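Local coordinates for putative alpha-ketoglutarate-dependent taurine dioxygenase (PDB 5HSX), which probably acts as an iron- and 2-oxoglutarate-dependent dioxygenase of the TauD/TfdA family, although its own substrate is not known, at residues B[115-120]-B[239-244]; B[157-160]-B[166-169]; B[70-75]-B[137-142]; B[77-82]-B[263-268]. All coordinates share one frame; numbering follows the deposited sequence.

Contact 1: residues B[115-120]-B[239-244]; sequences LQRPWT and LLELLW. With EDO (1,2-ethanediol), chain T; EDO (1,2-ethanediol), chain P.
W119 and W244 bring the backbones closest, with CA atoms 5.8 Å apart, where a type I beta turn from R117 to T120 lies against helix 239-244. The W119 indole takes most of the contact. Its CG sits between the backbone N and the carbonyl carbon (chi1 51°), which turns the ring toward the helix. W244 CE3 lies over one face of this ring, toward the rim, 3.4 Å from W119 NE1. The two indole planes are 45° apart, so the pair is oblique. W119 CZ2 meets the aliphatic part of E241 at CG, 3.7 Å away. R117 folds back over the other face of W119. Its CB lies over that ring, and its guanidinium has W119 CH2 over its centre. The link from R117 NH1 to E241 OE2 is a long salt bridge of 3.8 Å. R117 NE has a stronger partner in E245 of the second subunit, and W244 NE1 bonds to V220 O. Within the loop, R117 N donates to T120 OG1 at 2.9 Å and 171°. An ethanediol, probably from the crystallisation liquor, bonds L115 O. This is surface packing of a beta turn on helix 233-247, in a loop that also forms part of the subunit interface.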
loop_
_atom_site.group_PDB
_atom_site.type_symbol
_atom_site.label_atom_id
_atom_site.label_comp_id
_atom_site.label_asym_id
_atom_site.label_seq_id
_atom_site.Cartn_x
_atom_site.Cartn_y
_atom_site.Cartn_z
ATOM N N LEU B 115 -16.120 6.809 -7.911
ATOM C CA LEU B 115 -16.418 6.960 -6.491
ATOM C C LEU B 115 -15.340 6.215 -5.710
ATOM O O LEU B 115 -15.263 4.980 -5.763
ATOM C CB LEU B 115 -17.821 6.448 -6.172
ATOM C CG LEU B 115 -18.372 7.020 -4.863
ATOM C CD1 LEU B 115 -19.887 7.146 -4.891
ATOM C CD2 LEU B 115 -17.936 6.162 -3.696
ATOM N N GLN B 116 -14.519 6.960 -4.971
ATOM C CA GLN B 116 -13.301 6.429 -4.360
ATOM C C GLN B 116 -13.560 5.961 -2.935
ATOM O O GLN B 116 -13.861 6.780 -2.054
ATOM C CB GLN B 116 -12.210 7.505 -4.344
ATOM C CG GLN B 116 -11.751 7.925 -5.734
ATOM C CD GLN B 116 -11.115 6.762 -6.486
ATOM O OE1 GLN B 116 -10.342 5.995 -5.916
ATOM N NE2 GLN B 116 -11.460 6.615 -7.762
ATOM N N ARG B 117 -13.400 4.660 -2.710
ATOM C CA ARG B 117 -13.452 4.002 -1.412
ATOM C C ARG B 117 -12.181 3.183 -1.254
ATOM O O ARG B 117 -11.429 2.987 -2.217
ATOM C CB ARG B 117 -14.696 3.092 -1.295
ATOM C CG ARG B 117 -16.046 3.773 -1.577
ATOM C CD ARG B 117 -16.386 4.882 -0.591
ATOM N NE ARG B 117 -16.203 4.510 0.813
ATOM C CZ ARG B 117 -17.123 3.927 1.580
ATOM N NH1 ARG B 117 -18.306 3.600 1.091
ATOM N NH2 ARG B 117 -16.842 3.665 2.849
ATOM N N PRO B 118 -11.911 2.669 -0.048
ATOM C CA PRO B 118 -10.658 1.908 0.154
ATOM C C PRO B 118 -10.512 0.697 -0.745
ATOM O O PRO B 118 -9.386 0.306 -1.073
ATOM C CB PRO B 118 -10.743 1.483 1.626
ATOM C CG PRO B 118 -11.582 2.549 2.255
ATOM C CD PRO B 118 -12.619 2.893 1.233
ATOM N N TRP B 119 -11.614 0.082 -1.148
ATOM C CA TRP B 119 -11.564 -1.093 -2.005
ATOM C C TRP B 119 -11.638 -0.764 -3.489
ATOM O O TRP B 119 -11.642 -1.690 -4.306
ATOM C CB TRP B 119 -12.709 -2.039 -1.635
ATOM C CG TRP B 119 -14.052 -1.344 -1.580
ATOM C CD1 TRP B 119 -14.925 -1.157 -2.612
ATOM C CD2 TRP B 119 -14.656 -0.736 -0.429
ATOM N NE1 TRP B 119 -16.033 -0.469 -2.177
ATOM C CE2 TRP B 119 -15.896 -0.202 -0.843
ATOM C CE3 TRP B 119 -14.268 -0.592 0.905
ATOM C CZ2 TRP B 119 -16.763 0.455 0.037
ATOM C CZ3 TRP B 119 -15.124 0.072 1.781
ATOM C CH2 TRP B 119 -16.361 0.575 1.342
ATOM N N THR B 120 -11.690 0.515 -3.862
ATOM C CA THR B 120 -11.813 0.863 -5.274
ATOM C C THR B 120 -10.635 0.302 -6.056
ATOM O O THR B 120 -9.477 0.457 -5.652
ATOM C CB THR B 120 -11.889 2.381 -5.447
ATOM O OG1 THR B 120 -13.130 2.844 -4.913
ATOM C CG2 THR B 120 -11.781 2.767 -6.925
ATOM N N LEU B 239 -22.524 -5.615 4.807
ATOM C CA LEU B 239 -21.608 -6.742 4.952
ATOM C C LEU B 239 -20.494 -6.696 3.916
ATOM O O LEU B 239 -19.333 -6.980 4.237
ATOM C CB LEU B 239 -22.368 -8.070 4.836
ATOM C CG LEU B 239 -23.283 -8.359 6.030
ATOM C CD1 LEU B 239 -24.199 -9.535 5.697
ATOM C CD2 LEU B 239 -22.446 -8.615 7.295
ATOM N N LEU B 240 -20.819 -6.356 2.663
ATOM C CA LEU B 240 -19.758 -6.237 1.664
ATOM C C LEU B 240 -18.764 -5.136 2.025
ATOM O O LEU B 240 -17.549 -5.344 1.920
ATOM C CB LEU B 240 -20.346 -5.997 0.273
ATOM C CG LEU B 240 -21.069 -7.213 -0.308
ATOM C CD1 LEU B 240 -21.614 -6.848 -1.678
ATOM C CD2 LEU B 240 -20.121 -8.398 -0.419
ATOM N N GLU B 241 -19.250 -3.964 2.462
ATOM C CA GLU B 241 -18.324 -2.895 2.842
ATOM C C GLU B 241 -17.455 -3.300 4.033
ATOM O O GLU B 241 -16.273 -2.935 4.099
ATOM C CB GLU B 241 -19.093 -1.591 3.112
ATOM C CG GLU B 241 -19.674 -1.049 1.792
ATOM C CD GLU B 241 -20.339 0.304 1.898
ATOM O OE1 GLU B 241 -20.386 0.882 3.003
ATOM O OE2 GLU B 241 -20.836 0.772 0.855
ATOM N N LEU B 242 -18.014 -4.065 4.975
ATOM C CA LEU B 242 -17.219 -4.587 6.087
ATOM C C LEU B 242 -16.090 -5.480 5.582
ATOM O O LEU B 242 -14.929 -5.319 5.981
ATOM C CB LEU B 242 -18.124 -5.366 7.046
ATOM C CG LEU B 242 -17.430 -6.151 8.164
ATOM C CD1 LEU B 242 -16.871 -5.172 9.221
ATOM C CD2 LEU B 242 -18.404 -7.165 8.772
ATOM N N LEU B 243 -16.421 -6.435 4.701
ATOM C CA LEU B 243 -15.420 -7.382 4.208
ATOM C C LEU B 243 -14.425 -6.709 3.268
ATOM O O LEU B 243 -13.235 -7.046 3.280
ATOM C CB LEU B 243 -16.118 -8.569 3.515
ATOM C CG LEU B 243 -17.098 -9.353 4.388
ATOM C CD1 LEU B 243 -17.848 -10.399 3.550
ATOM C CD2 LEU B 243 -16.365 -10.062 5.538
ATOM N N TRP B 244 -14.881 -5.739 2.475
ATOM C CA TRP B 244 -13.985 -5.057 1.547
ATOM C C TRP B 244 -13.006 -4.152 2.284
ATOM O O TRP B 244 -11.842 -4.026 1.887
ATOM C CB TRP B 244 -14.798 -4.242 0.545
ATOM C CG TRP B 244 -15.527 -5.084 -0.465
ATOM C CD1 TRP B 244 -15.270 -6.395 -0.798
ATOM C CD2 TRP B 244 -16.643 -4.683 -1.256
ATOM N NE1 TRP B 244 -16.156 -6.815 -1.757
ATOM C CE2 TRP B 244 -17.006 -5.784 -2.062
ATOM C CE3 TRP B 244 -17.370 -3.491 -1.372
ATOM C CZ2 TRP B 244 -18.059 -5.725 -2.980
ATOM C CZ3 TRP B 244 -18.421 -3.432 -2.294
ATOM C CH2 TRP B 244 -18.756 -4.549 -3.079
HETATM C C1 EDO T . -15.554 1.277 -6.071
HETATM O O1 EDO T . -14.908 2.289 -6.849
HETATM C C2 EDO T . -16.277 1.890 -4.885
HETATM O O2 EDO T . -17.198 2.900 -5.332
HETATM C C1 EDO P . -22.303 -0.326 -1.941
HETATM O O1 EDO P . -20.973 -0.318 -1.394
HETATM C C2 EDO P . -22.531 -1.524 -2.866
HETATM O O2 EDO P . -22.700 -2.735 -2.118
#

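Contact 2: residues B[157-160]-B[166-169]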
loop_
_atom_site.group_PDB
_atom_site.type_symbol
_atom_site.label_atom_id
_atom_site.label_comp_id
_atom_site.label_asym_id
_atom_site.label_seq_id
_atom_site.Cartn_x
_atom_site.Cartn_y
_atom_site.Cartn_z
ATOM N N ALA B 157 -5.199 -15.045 4.453
ATOM C CA ALA B 157 -4.931 -14.320 5.693
ATOM C C ALA B 157 -6.139 -13.493 6.117
ATOM O O ALA B 157 -6.503 -13.471 7.304
ATOM C CB ALA B 157 -3.696 -13.431 5.524
ATOM N N ALA B 158 -6.777 -12.802 5.162
ATOM C CA ALA B 158 -7.934 -11.981 5.502
ATOM C C ALA B 158 -9.062 -12.831 6.080
ATOM O O ALA B 158 -9.660 -12.472 7.099
ATOM C CB ALA B 158 -8.415 -11.202 4.278
ATOM N N TYR B 159 -9.361 -13.972 5.448
ATOM C CA TYR B 159 -10.372 -14.870 6.010
ATOM C C TYR B 159 -10.019 -15.263 7.435
ATOM O O TYR B 159 -10.869 -15.223 8.334
ATOM C CB TYR B 159 -10.531 -16.129 5.146
ATOM C CG TYR B 159 -11.453 -17.179 5.771
ATOM C CD1 TYR B 159 -12.838 -17.077 5.642
ATOM C CD2 TYR B 159 -10.941 -18.252 6.502
ATOM C CE1 TYR B 159 -13.694 -18.016 6.216
ATOM C CE2 TYR B 159 -11.793 -19.204 7.081
ATOM C CZ TYR B 159 -13.165 -19.080 6.923
ATOM O OH TYR B 159 -14.017 -20.003 7.490
ATOM N N GLN B 160 -8.768 -15.669 7.653
ATOM C CA GLN B 160 -8.378 -16.203 8.948
ATOM C C GLN B 160 -8.460 -15.140 10.030
ATOM O O GLN B 160 -8.682 -15.474 11.201
ATOM C CB GLN B 160 -6.972 -16.796 8.864
ATOM C CG GLN B 160 -6.938 -18.121 8.086
ATOM C CD GLN B 160 -5.532 -18.600 7.784
ATOM O OE1 GLN B 160 -4.551 -18.023 8.252
ATOM N NE2 GLN B 160 -5.428 -19.658 6.986
ATOM N N LEU B 166 -17.777 -14.329 12.562
ATOM C CA LEU B 166 -17.847 -13.831 11.190
ATOM C C LEU B 166 -17.436 -14.908 10.189
ATOM O O LEU B 166 -18.063 -15.049 9.129
ATOM C CB LEU B 166 -16.981 -12.578 11.029
ATOM C CG LEU B 166 -17.753 -11.259 11.148
ATOM C CD1 LEU B 166 -18.776 -11.103 10.012
ATOM C CD2 LEU B 166 -18.429 -11.190 12.512
ATOM N N ARG B 167 -16.391 -15.682 10.501
ATOM C CA ARG B 167 -15.980 -16.763 9.598
ATOM C C ARG B 167 -17.112 -17.766 9.382
ATOM O O ARG B 167 -17.428 -18.131 8.241
ATOM C CB ARG B 167 -14.738 -17.484 10.145
ATOM C CG ARG B 167 -13.467 -16.619 10.163
ATOM C CD ARG B 167 -12.194 -17.411 10.456
ATOM N NE ARG B 167 -12.271 -18.337 11.588
ATOM C CZ ARG B 167 -11.809 -18.090 12.812
ATOM N NH1 ARG B 167 -11.262 -16.910 13.108
ATOM N NH2 ARG B 167 -11.897 -19.029 13.753
ATOM N N SER B 168 -17.727 -18.237 10.472
ATOM C CA SER B 168 -18.836 -19.181 10.347
ATOM C C SER B 168 -19.984 -18.584 9.549
ATOM O O SER B 168 -20.653 -19.290 8.779
ATOM C CB SER B 168 -19.328 -19.609 11.730
ATOM O OG SER B 168 -18.445 -20.540 12.304
ATOM N N PHE B 169 -20.232 -17.282 9.726
ATOM C CA PHE B 169 -21.287 -16.599 8.981
ATOM C C PHE B 169 -20.998 -16.578 7.479
ATOM O O PHE B 169 -21.833 -16.999 6.672
ATOM C CB PHE B 169 -21.449 -15.175 9.528
ATOM C CG PHE B 169 -22.553 -14.383 8.871
ATOM C CD1 PHE B 169 -23.810 -14.937 8.675
ATOM C CD2 PHE B 169 -22.334 -13.068 8.487
ATOM C CE1 PHE B 169 -24.826 -14.194 8.083
ATOM C CE2 PHE B 169 -23.342 -12.321 7.893
ATOM C CZ PHE B 169 -24.585 -12.876 7.689
#
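R167 lies across Y159 at about a right angle, and its aliphatic chain makes most of the contact. R167 CD sits over one face of the phenol ring, 4.2 Å from the centroid of the Y159 ring and 23° off the normal, a CH-pi contact. The same carbon reaches the backbone, with R167 CD 3.3 Å from Y159 O. R167 CB touches the far end of the ring at Y159 OH, 3.7 Å away. The arginine chain bends at chi3 (-47°), beyond CG, and the guanidinium turns toward the end of helix 155-161. There R167 NH1 is 3.5 Å from Q160 O, a contact and not a hydrogen bond. The bond that holds this nitrogen is to L162 O, in the link between the two helices. Y159 CG is anti to its own N (chi1 173°), which carries the ring toward helix 164-171. Its hydroxyl is tied down there by hydrogen bonds with D171 and R216. The ring is thus held at its polar end while the arginine covers a face. Helices 155-161 and 164-171 follow each other closely in the chain after strand 150-154. Both pack on helix 233-247, through A158 on V247, L166 on L242 and F169 on L239.

Contact 3: residues B[70-75]-B[137-142]; sequences EQHVAF and ILRGVT. With EDO (1,2-ethanediol), chain S.
R139 NH1 is held by two histidines: it donates to H72 ND1 at 3.0 Å, fairly straight at 161°, and also bonds to H69 ND1 just before the helical segment. It lies in the plane of the H72 imidazole. H72 NE2 in turn donates to I137 O at 3.0 Å. That bond is more bent, 135° at the hydrogen, and the nitrogen stands above the carbonyl plane. The two bonds of H72 fix the rotation of its ring. The guanidinium is turned almost perpendicular to it, with planes 87° apart, and meets ND1 with its edge. R139 extends from CG to NE, running past the ring, with CD 3.3 Å from H72 ND1. The apolar part adjoins the histidine. I137 CG2 lies 3.5 Å from H72 NE2, while I137 CD1 rests 3.8 Å from F75 CE2. An ethanediol, probably from the crystallisation liquor, bonds E70 OE1 and also approaches R139 NH2. Helix 69-77 packs here, roughly antiparallel, on strand 135-140 of the large mixed sheet, the short axes 10.1 Å apart at closest. Since ND1 accepts and NE2 donates, H72 is probably the neutral tautomer with its proton on NE2, and the nearby arginine charge would favour that state.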
loop_
_atom_site.group_PDB
_atom_site.type_symbol
_atom_site.label_atom_id
_atom_site.label_comp_id
_atom_site.label_asym_id
_atom_site.label_seq_id
_atom_site.Cartn_x
_atom_site.Cartn_y
_atom_site.Cartn_z
ATOM N N GLU B 70 6.965 -15.884 -27.109
ATOM C CA GLU B 70 7.074 -17.340 -27.105
ATOM C C GLU B 70 7.645 -17.854 -25.791
ATOM O O GLU B 70 7.166 -18.859 -25.251
ATOM C CB GLU B 70 7.935 -17.819 -28.276
ATOM C CG GLU B 70 7.268 -17.710 -29.637
ATOM C CD GLU B 70 7.421 -16.334 -30.268
ATOM O OE1 GLU B 70 7.822 -15.378 -29.564
ATOM O OE2 GLU B 70 7.146 -16.214 -31.481
ATOM N N GLN B 71 8.674 -17.186 -25.263
ATOM C CA GLN B 71 9.254 -17.629 -24.000
ATOM C C GLN B 71 8.281 -17.427 -22.848
ATOM O O GLN B 71 8.206 -18.259 -21.939
ATOM C CB GLN B 71 10.569 -16.895 -23.741
ATOM C CG GLN B 71 11.706 -17.367 -24.645
ATOM C CD GLN B 71 12.842 -16.355 -24.741
ATOM O OE1 GLN B 71 12.686 -15.186 -24.380
ATOM N NE2 GLN B 71 13.991 -16.806 -25.237
ATOM N N HIS B 72 7.522 -16.329 -22.878
ATOM C CA HIS B 72 6.505 -16.076 -21.862
ATOM C C HIS B 72 5.444 -17.175 -21.874
ATOM O O HIS B 72 5.060 -17.703 -20.821
ATOM C CB HIS B 72 5.902 -14.687 -22.120
ATOM C CG HIS B 72 4.919 -14.218 -21.091
ATOM N ND1 HIS B 72 4.388 -12.942 -21.116
ATOM C CD2 HIS B 72 4.365 -14.833 -20.019
ATOM C CE1 HIS B 72 3.553 -12.794 -20.104
ATOM N NE2 HIS B 72 3.519 -13.927 -19.423
ATOM N N VAL B 73 4.968 -17.546 -23.063
ATOM C CA VAL B 73 3.981 -18.619 -23.161
ATOM C C VAL B 73 4.587 -19.940 -22.711
ATOM O O VAL B 73 3.954 -20.712 -21.976
ATOM C CB VAL B 73 3.424 -18.708 -24.597
ATOM C CG1 VAL B 73 2.616 -19.998 -24.791
ATOM C CG2 VAL B 73 2.570 -17.481 -24.904
ATOM N N ALA B 74 5.823 -20.224 -23.138
ATOM C CA ALA B 74 6.458 -21.490 -22.776
ATOM C C ALA B 74 6.642 -21.610 -21.269
ATOM O O ALA B 74 6.426 -22.684 -20.693
ATOM C CB ALA B 74 7.799 -21.636 -23.495
ATOM N N PHE B 75 7.038 -20.518 -20.610
ATOM C CA PHE B 75 7.140 -20.548 -19.156
ATOM C C PHE B 75 5.789 -20.832 -18.522
ATOM O O PHE B 75 5.684 -21.649 -17.601
ATOM C CB PHE B 75 7.691 -19.224 -18.629
ATOM C CG PHE B 75 7.596 -19.078 -17.128
ATOM C CD1 PHE B 75 8.504 -19.717 -16.296
ATOM C CD2 PHE B 75 6.606 -18.296 -16.550
ATOM C CE1 PHE B 75 8.424 -19.582 -14.912
ATOM C CE2 PHE B 75 6.518 -18.160 -15.162
ATOM C CZ PHE B 75 7.433 -18.808 -14.348
ATOM N N ILE B 137 0.345 -14.471 -15.229
ATOM C CA ILE B 137 1.770 -14.186 -15.312
ATOM C C ILE B 137 1.930 -12.917 -16.133
ATOM O O ILE B 137 1.670 -12.918 -17.344
ATOM C CB ILE B 137 2.554 -15.349 -15.936
ATOM C CG1 ILE B 137 2.391 -16.599 -15.070
ATOM C CG2 ILE B 137 4.030 -14.964 -16.110
ATOM C CD1 ILE B 137 2.757 -17.864 -15.751
ATOM N N LEU B 138 2.361 -11.839 -15.484
ATOM C CA LEU B 138 2.436 -10.512 -16.082
ATOM C C LEU B 138 3.898 -10.093 -16.168
ATOM O O LEU B 138 4.593 -10.082 -15.147
ATOM C CB LEU B 138 1.642 -9.521 -15.229
ATOM C CG LEU B 138 1.616 -8.046 -15.608
ATOM C CD1 LEU B 138 0.961 -7.851 -16.963
ATOM C CD2 LEU B 138 0.869 -7.279 -14.505
ATOM N N ARG B 139 4.368 -9.742 -17.371
ATOM C CA ARG B 139 5.756 -9.330 -17.555
ATOM C C ARG B 139 5.839 -7.882 -18.034
ATOM O O ARG B 139 5.023 -7.431 -18.845
ATOM C CB ARG B 139 6.497 -10.273 -18.528
ATOM C CG ARG B 139 6.346 -9.978 -20.028
ATOM C CD ARG B 139 7.079 -11.036 -20.859
ATOM N NE ARG B 139 7.487 -10.524 -22.162
ATOM C CZ ARG B 139 6.775 -10.640 -23.280
ATOM N NH1 ARG B 139 5.605 -11.268 -23.267
ATOM N NH2 ARG B 139 7.236 -10.127 -24.417
ATOM N N GLY B 140 6.828 -7.151 -17.522
ATOM C CA GLY B 140 7.011 -5.751 -17.857
ATOM C C GLY B 140 8.097 -5.558 -18.895
ATOM O O GLY B 140 9.246 -5.952 -18.687
ATOM N N VAL B 141 7.726 -4.954 -20.018
ATOM C CA VAL B 141 8.648 -4.725 -21.129
ATOM C C VAL B 141 9.134 -3.286 -21.165
ATOM O O VAL B 141 10.340 -3.031 -21.184
ATOM C CB VAL B 141 7.985 -5.126 -22.466
ATOM C CG1 VAL B 141 8.865 -4.700 -23.642
ATOM C CG2 VAL B 141 7.730 -6.633 -22.484
ATOM N N THR B 142 8.207 -2.331 -21.186
ATOM C CA THR B 142 8.526 -0.907 -21.121
ATOM C C THR B 142 7.965 -0.394 -19.804
ATOM O O THR B 142 6.744 -0.372 -19.610
ATOM C CB THR B 142 7.943 -0.158 -22.313
ATOM O OG1 THR B 142 8.395 -0.783 -23.520
ATOM C CG2 THR B 142 8.391 1.297 -22.303
HETATM C C1 EDO S . 8.587 -11.313 -28.932
HETATM O O1 EDO S . 7.943 -12.191 -29.865
HETATM C C2 EDO S . 7.690 -10.117 -28.641
HETATM O O2 EDO S . 8.069 -9.504 -27.405
#

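Contact 4: residues B[77-82]-B[263-268]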
loop_
_atom_site.group_PDB
_atom_site.type_symbol
_atom_site.label_atom_id
_atom_site.label_comp_id
_atom_site.label_asym_id
_atom_site.label_seq_id
_atom_site.Cartn_x
_atom_site.Cartn_y
_atom_site.Cartn_z
ATOM N N ALA B 77 3.131 -22.363 -19.700
ATOM C CA ALA B 77 2.547 -23.680 -19.954
ATOM C C ALA B 77 3.102 -24.750 -19.029
ATOM O O ALA B 77 2.528 -25.844 -18.946
ATOM C CB ALA B 77 2.774 -24.095 -21.411
ATOM N N GLN B 78 4.205 -24.467 -18.339
ATOM C CA GLN B 78 4.740 -25.412 -17.368
ATOM C C GLN B 78 3.892 -25.486 -16.106
ATOM O O GLN B 78 4.098 -26.391 -15.290
ATOM C CB GLN B 78 6.182 -25.032 -17.017
ATOM C CG GLN B 78 7.119 -25.086 -18.219
ATOM C CD GLN B 78 8.499 -24.512 -17.936
ATOM O OE1 GLN B 78 9.515 -25.103 -18.305
ATOM N NE2 GLN B 78 8.541 -23.346 -17.296
ATOM N N PHE B 79 2.941 -24.567 -15.932
ATOM C CA PHE B 79 2.122 -24.528 -14.734
ATOM C C PHE B 79 0.639 -24.752 -14.993
ATOM O O PHE B 79 -0.114 -24.921 -14.028
ATOM C CB PHE B 79 2.334 -23.192 -13.998
ATOM C CG PHE B 79 3.769 -22.953 -13.612
ATOM C CD1 PHE B 79 4.262 -23.415 -12.401
ATOM C CD2 PHE B 79 4.639 -22.307 -14.481
ATOM C CE1 PHE B 79 5.593 -23.215 -12.052
ATOM C CE2 PHE B 79 5.968 -22.100 -14.140
ATOM C CZ PHE B 79 6.447 -22.556 -12.924
ATOM N N GLY B 80 0.200 -24.794 -16.246
ATOM C CA GLY B 80 -1.206 -25.011 -16.517
ATOM C C GLY B 80 -1.524 -24.783 -17.981
ATOM O O GLY B 80 -0.630 -24.669 -18.819
ATOM N N GLU B 81 -2.827 -24.744 -18.265
ATOM C CA GLU B 81 -3.335 -24.495 -19.611
ATOM C C GLU B 81 -3.534 -22.998 -19.809
ATOM O O GLU B 81 -4.142 -22.331 -18.966
ATOM C CB GLU B 81 -4.663 -25.217 -19.843
ATOM C CG GLU B 81 -4.553 -26.688 -20.091
ATOM C CD GLU B 81 -3.887 -26.967 -21.414
ATOM O OE1 GLU B 81 -2.665 -27.217 -21.414
ATOM O OE2 GLU B 81 -4.582 -26.902 -22.450
ATOM N N LEU B 82 -3.045 -22.479 -20.932
ATOM C CA LEU B 82 -3.178 -21.053 -21.213
ATOM C C LEU B 82 -4.593 -20.728 -21.674
ATOM O O LEU B 82 -5.181 -21.464 -22.468
ATOM C CB LEU B 82 -2.181 -20.632 -22.296
ATOM C CG LEU B 82 -0.698 -20.387 -21.986
ATOM C CD1 LEU B 82 -0.563 -19.231 -21.045
ATOM C CD2 LEU B 82 -0.000 -21.615 -21.423
ATOM N N VAL B 263 8.691 -9.841 -13.642
ATOM C CA VAL B 263 7.575 -10.757 -13.855
ATOM C C VAL B 263 6.853 -10.932 -12.528
ATOM O O VAL B 263 7.493 -11.112 -11.488
ATOM C CB VAL B 263 8.047 -12.126 -14.396
ATOM C CG1 VAL B 263 6.844 -13.063 -14.623
ATOM C CG2 VAL B 263 8.853 -11.957 -15.683
ATOM N N ALA B 264 5.522 -10.870 -12.562
ATOM C CA ALA B 264 4.683 -11.177 -11.411
ATOM C C ALA B 264 3.808 -12.375 -11.748
ATOM O O ALA B 264 3.179 -12.409 -12.810
ATOM C CB ALA B 264 3.813 -9.973 -11.025
ATOM N N PHE B 265 3.769 -13.350 -10.838
ATOM C CA PHE B 265 3.064 -14.618 -11.025
ATOM C C PHE B 265 2.199 -14.792 -9.783
ATOM O O PHE B 265 2.733 -14.992 -8.686
ATOM C CB PHE B 265 4.090 -15.752 -11.176
ATOM C CG PHE B 265 3.525 -17.132 -11.493
ATOM C CD1 PHE B 265 2.175 -17.358 -11.731
ATOM C CD2 PHE B 265 4.397 -18.208 -11.564
ATOM C CE1 PHE B 265 1.716 -18.637 -12.037
ATOM C CE2 PHE B 265 3.946 -19.488 -11.862
ATOM C CZ PHE B 265 2.600 -19.704 -12.094
ATOM N N TRP B 266 0.876 -14.665 -9.916
ATOM C CA TRP B 266 0.036 -14.683 -8.724
ATOM C C TRP B 266 -1.078 -15.714 -8.820
ATOM O O TRP B 266 -1.534 -16.078 -9.909
ATOM C CB TRP B 266 -0.573 -13.309 -8.410
ATOM C CG TRP B 266 -1.558 -12.744 -9.396
ATOM C CD1 TRP B 266 -2.918 -12.865 -9.355
ATOM C CD2 TRP B 266 -1.263 -11.892 -10.509
ATOM N NE1 TRP B 266 -3.486 -12.166 -10.398
ATOM C CE2 TRP B 266 -2.493 -11.557 -11.118
ATOM C CE3 TRP B 266 -0.080 -11.395 -11.062
ATOM C CZ2 TRP B 266 -2.573 -10.740 -12.254
ATOM C CZ3 TRP B 266 -0.162 -10.574 -12.189
ATOM C CH2 TRP B 266 -1.402 -10.268 -12.775
ATOM N N ASP B 267 -1.502 -16.169 -7.641
ATOM C CA ASP B 267 -2.532 -17.193 -7.476
ATOM C C ASP B 267 -3.857 -16.472 -7.244
ATOM O O ASP B 267 -4.121 -15.975 -6.147
ATOM C CB ASP B 267 -2.180 -18.118 -6.310
ATOM C CG ASP B 267 -3.169 -19.268 -6.146
ATOM O OD1 ASP B 267 -4.253 -19.230 -6.768
ATOM O OD2 ASP B 267 -2.867 -20.201 -5.374
ATOM N N ASN B 268 -4.695 -16.423 -8.285
ATOM C CA ASN B 268 -5.999 -15.767 -8.213
ATOM C C ASN B 268 -6.977 -16.461 -7.279
ATOM O O ASN B 268 -8.029 -15.892 -6.976
ATOM C CB ASN B 268 -6.640 -15.710 -9.593
ATOM C CG ASN B 268 -6.033 -14.669 -10.469
ATOM O OD1 ASN B 268 -5.958 -13.492 -10.098
ATOM N ND2 ASN B 268 -5.595 -15.084 -11.656
#
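F265 carries this contact, and its backbone lies far from the loop, with F265 CA 10.6 Å from F79 CA. The strand starts with V263, which bonds through its backbone to F62 and packs beside I137. A264 follows, pairing with L138 on the other neighbouring strand. F265 is the residue that reaches across. With CG anti to the backbone N (chi1 -175°), the ring is carried toward segment 77-82. There its edge meets the face of F79 in a T-shaped (edge-to-face) pair, with centroids 5.0 Å apart and planes at 73°. F265 CE2 stands over the centre of the F79 ring, and F265 CZ is 3.8 Å from F79 CG. F79 lies in the turn that follows helix 69-77, and G80 after it is the first residue to leave helical geometry, with positive phi. I47 and I50 of helix 44-57 touch F79, and L54 touches F265. The pair therefore sits in the apolar layer between the larger sheet of the double-stranded beta-helix (jelly-roll) core, characteristic of this cupin-clan family, and helix 44-57. W266 comes next. Its indole packs near W152 and H273, and H273 belongs to the metal site, occupied here by sodium. W266 NE1 makes a weak hydrogen bond to N268 OD1, 2.8 Å long and bent to 128°. D267 ends the strand; its carboxylate forms a salt bridge with R269 NE through OD1 and a hydrogen bond with H210 NE2 through OD2. N268 then leaves the sheet and gives its ND2 to S136 OG, while its side chain touches D125, another residue of the metal site.

Contacts 3 and 4 are neighbours, their centres about 10 Å apart. Strands 135-140 and 263-267 lie side by side in the seven-stranded mixed sheet, and L138 N probably bonds A264 O, 2.9 Å away. Helix 69-77 and the turn after it supply their other segments, in crossing order along the chain. Contacts 1 and 2 form a second group, centres about 17 Å apart, joined where helix 233-247 packs on helix 164-171. Contact 1 lies about 32 Å from contact 3, centre to centre, on the opposite side of the chain's centre. Contact 4 spans most of the chain and encloses contacts 1 and 2 in sequence. Contacts 3 and 4 thus build on the large sheet, 1 and 2 on helices.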